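Local atomic coordinates of embryonic developmental protein tofu-6 (Caenorhabditis elegans, PDB entry 7OCX), a protein that pairs through its RNA recognition motif domain with PID-3 and probably acts in piRNA (21U-RNA) biogenesis as a subunit of the PETISCO complex. Residues Phe34-Asn39 and Glu85-Lys90. Sequence-based numbering, arbitrary orientation.
Sequences FHVFQN and ENFTLK
Val36 on helix 30-38 faces Phe87 and Leu89 on strand 87-93; the axes of segments 34-38 and 87-90 pass 12.2 Å apart at their closest, almost at right angles (80°). Val36 divides its two methyls between the strand residues. Val36 CG2, anti to the carbonyl carbon, lies 3.9 Å from Phe87 CZ at the far end of the ring; the two side chains come from opposite directions, the methyl oblique to the ring. Val36 CG1, anti to the backbone N (chi1 167°), turns to Leu89 and lies 4.3 Å from Leu89 CD1. That same methyl also touches Phe37, whose CB does not aim at the strand but whose ring extends toward it until Phe37 CE1 is 4.2 Å from Leu89 CD1, oblique to the ring plane, so Leu89 CD1 bridges two consecutive helix residues. Outside the two segments, Trp28 meets the Phe87 ring edge-to-face, Val36 also rests on Leu82 of strand 81-84, and Phe37 packs on Ile21 of strand 18-25. On another side of the helix, Phe34 meets Phe57 of the PID-3 chain. With no hydrogen bond or salt bridge between the segments, fit and burial of methyls and rings, not directional bonds, hold helix to sheet here in the RRM alpha-beta sandwich.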
ATOM      1  N   PHE C  34     -17.026 -17.610  -1.322  1.00 37.80           N
ATOM      2  CA  PHE C  34     -15.720 -16.974  -1.195  1.00 38.26           C
ATOM      3  C   PHE C  34     -14.600 -17.947  -1.568  1.00 40.44           C
ATOM      4  O   PHE C  34     -13.663 -17.588  -2.294  1.00 35.73           O
ATOM      5  CB  PHE C  34     -15.557 -16.447   0.238  1.00 35.01           C
ATOM      6  CG  PHE C  34     -14.140 -16.152   0.616  1.00 33.99           C
ATOM      7  CD1 PHE C  34     -13.556 -14.940   0.274  1.00 35.78           C
ATOM      8  CD2 PHE C  34     -13.394 -17.089   1.315  1.00 37.86           C
ATOM      9  CE1 PHE C  34     -12.245 -14.666   0.610  1.00 36.04           C
ATOM     10  CE2 PHE C  34     -12.081 -16.834   1.649  1.00 43.62           C
ATOM     11  CZ  PHE C  34     -11.498 -15.615   1.298  1.00 38.15           C
ATOM     12  N   HIS C  35     -14.689 -19.190  -1.078  1.00 40.29           N
ATOM     13  CA  HIS C  35     -13.594 -20.136  -1.302  1.00 43.87           C
ATOM     14  C   HIS C  35     -13.416 -20.407  -2.793  1.00 41.95           C
ATOM     15  O   HIS C  35     -12.290 -20.555  -3.281  1.00 42.88           O
ATOM     16  CB  HIS C  35     -13.814 -21.472  -0.573  1.00 38.97           C
ATOM     17  CG  HIS C  35     -13.700 -21.401   0.923  1.00 47.94           C
ATOM     18  ND1 HIS C  35     -12.847 -20.533   1.573  1.00 51.73           N
ATOM     19  CD2 HIS C  35     -14.265 -22.165   1.893  1.00 57.95           C
ATOM     20  CE1 HIS C  35     -12.950 -20.711   2.880  1.00 46.44           C
ATOM     21  NE2 HIS C  35     -13.793 -21.705   3.102  1.00 56.77           N
ATOM     22  N   VAL C  36     -14.522 -20.516  -3.529  1.00 38.82           N
ATOM     23  CA  VAL C  36     -14.416 -20.768  -4.958  1.00 41.93           C
ATOM     24  C   VAL C  36     -13.684 -19.632  -5.651  1.00 40.94           C
ATOM     25  O   VAL C  36     -12.826 -19.867  -6.510  1.00 39.95           O
ATOM     26  CB  VAL C  36     -15.801 -20.994  -5.585  1.00 43.63           C
ATOM     27  CG1 VAL C  36     -15.690 -20.924  -7.113  1.00 47.76           C
ATOM     28  CG2 VAL C  36     -16.332 -22.323  -5.122  1.00 47.97           C
ATOM     29  N   PHE C  37     -14.028 -18.384  -5.309  1.00 39.66           N
ATOM     30  CA  PHE C  37     -13.437 -17.254  -6.016  1.00 33.96           C
ATOM     31  C   PHE C  37     -12.064 -16.891  -5.486  1.00 33.45           C
ATOM     32  O   PHE C  37     -11.236 -16.370  -6.239  1.00 40.21           O
ATOM     33  CB  PHE C  37     -14.402 -16.070  -6.000  1.00 36.46           C
ATOM     34  CG  PHE C  37     -15.476 -16.230  -7.008  1.00 39.01           C
ATOM     35  CD1 PHE C  37     -16.559 -17.044  -6.764  1.00 39.93           C
ATOM     36  CD2 PHE C  37     -15.328 -15.661  -8.266  1.00 41.13           C
ATOM     37  CE1 PHE C  37     -17.506 -17.259  -7.744  1.00 42.52           C
ATOM     38  CE2 PHE C  37     -16.283 -15.859  -9.241  1.00 42.61           C
ATOM     39  CZ  PHE C  37     -17.372 -16.662  -8.976  1.00 44.46           C
ATOM     40  N   GLN C  38     -11.766 -17.213  -4.238  1.00 35.60           N
ATOM     41  CA  GLN C  38     -10.425 -16.969  -3.736  1.00 38.78           C
ATOM     42  C   GLN C  38      -9.350 -17.705  -4.533  1.00 41.53           C
ATOM     43  O   GLN C  38      -8.186 -17.287  -4.527  1.00 41.98           O
ATOM     44  CB  GLN C  38     -10.331 -17.394  -2.279  1.00 42.62           C
ATOM     45  CG  GLN C  38      -9.370 -16.580  -1.500  1.00 45.83           C
ATOM     46  CD  GLN C  38      -8.844 -17.350  -0.316  1.00 49.82           C
ATOM     47  OE1 GLN C  38      -9.318 -18.448  -0.015  1.00 51.78           O
ATOM     48  NE2 GLN C  38      -7.852 -16.789   0.358  1.00 48.46           N
ATOM     49  N   ASN C  39      -9.683 -18.840  -5.158  1.00 49.63           N
ATOM     50  CA  ASN C  39      -8.673 -19.550  -5.941  1.00 50.75           C
ATOM     51  C   ASN C  39      -8.163 -18.740  -7.124  1.00 52.38           C
ATOM     52  O   ASN C  39      -7.113 -19.075  -7.685  1.00 54.76           O
ATOM     53  CB  ASN C  39      -9.210 -20.885  -6.462  1.00 60.48           C
ATOM     54  CG  ASN C  39      -9.491 -21.902  -5.376  1.00 66.84           C
ATOM     55  OD1 ASN C  39      -8.769 -21.995  -4.379  1.00 71.73           O
ATOM     56  ND2 ASN C  39     -10.572 -22.653  -5.548  1.00 67.17           N
ATOM     57  N   GLU C  85     -16.095 -29.544  -9.598  1.00 85.13           N
ATOM     58  CA  GLU C  85     -16.215 -30.996  -9.527  1.00 91.21           C
ATOM     59  C   GLU C  85     -17.630 -31.454  -9.208  1.00 92.20           C
ATOM     60  O   GLU C  85     -17.931 -32.637  -9.402  1.00 91.49           O
ATOM     61  CB  GLU C  85     -15.246 -31.565  -8.484  1.00 98.03           C
ATOM     62  N   ASN C  86     -18.505 -30.550  -8.748  1.00 86.66           N
ATOM     63  CA  ASN C  86     -19.883 -30.917  -8.440  1.00 91.08           C
ATOM     64  C   ASN C  86     -20.801 -29.694  -8.410  1.00 85.09           C
ATOM     65  O   ASN C  86     -21.835 -29.707  -7.734  1.00 81.23           O
ATOM     66  CB  ASN C  86     -19.911 -31.681  -7.106  1.00 95.92           C
ATOM     67  CG  ASN C  86     -19.205 -30.938  -5.977  1.00100.89           C
ATOM     68  OD1 ASN C  86     -18.363 -30.072  -6.213  1.00 91.29           O
ATOM     69  ND2 ASN C  86     -19.511 -31.320  -4.737  1.00 98.50           N
ATOM     70  N   PHE C  87     -20.456 -28.650  -9.170  1.00 70.91           N
ATOM     71  CA  PHE C  87     -21.288 -27.457  -9.284  1.00 65.18           C
ATOM     72  C   PHE C  87     -21.026 -26.769 -10.624  1.00 65.08           C
ATOM     73  O   PHE C  87     -20.031 -27.048 -11.297  1.00 63.33           O
ATOM     74  CB  PHE C  87     -21.032 -26.461  -8.130  1.00 63.35           C
ATOM     75  CG  PHE C  87     -19.626 -25.910  -8.093  1.00 54.62           C
ATOM     76  CD1 PHE C  87     -19.274 -24.808  -8.855  1.00 55.37           C
ATOM     77  CD2 PHE C  87     -18.661 -26.491  -7.284  1.00 60.14           C
ATOM     78  CE1 PHE C  87     -17.978 -24.300  -8.829  1.00 56.85           C
ATOM     79  CE2 PHE C  87     -17.367 -25.985  -7.245  1.00 50.88           C
ATOM     80  CZ  PHE C  87     -17.028 -24.881  -8.020  1.00 58.40           C
ATOM     81  N   THR C  88     -21.932 -25.855 -11.000  1.00 61.77           N
ATOM     82  CA  THR C  88     -21.757 -25.036 -12.206  1.00 58.79           C
ATOM     83  C   THR C  88     -22.376 -23.667 -11.955  1.00 58.01           C
ATOM     84  O   THR C  88     -23.598 -23.560 -11.825  1.00 57.62           O
ATOM     85  CB  THR C  88     -22.415 -25.703 -13.413  1.00 65.29           C
ATOM     86  OG1 THR C  88     -21.584 -26.764 -13.903  1.00 66.73           O
ATOM     87  CG2 THR C  88     -22.636 -24.696 -14.546  1.00 68.89           C
ATOM     88  N   LEU C  89     -21.559 -22.614 -11.929  1.00 57.82           N
ATOM     89  CA  LEU C  89     -22.058 -21.282 -11.618  1.00 53.97           C
ATOM     90  C   LEU C  89     -22.226 -20.452 -12.883  1.00 60.82           C
ATOM     91  O   LEU C  89     -21.378 -20.486 -13.777  1.00 60.43           O
ATOM     92  CB  LEU C  89     -21.116 -20.557 -10.662  1.00 54.73           C
ATOM     93  CG  LEU C  89     -20.916 -21.313  -9.351  1.00 55.16           C
ATOM     94  CD1 LEU C  89     -19.716 -20.694  -8.623  1.00 52.07           C
ATOM     95  CD2 LEU C  89     -22.168 -21.335  -8.494  1.00 53.95           C
ATOM     96  N   LYS C  90     -23.331 -19.716 -12.962  1.00 58.86           N
ATOM     97  CA  LYS C  90     -23.574 -18.795 -14.068  1.00 58.62           C
ATOM     98  C   LYS C  90     -23.035 -17.432 -13.637  1.00 56.61           C
ATOM     99  O   LYS C  90     -23.514 -16.844 -12.661  1.00 52.05           O
ATOM    100  CB  LYS C  90     -25.060 -18.755 -14.421  1.00 54.39           C
TER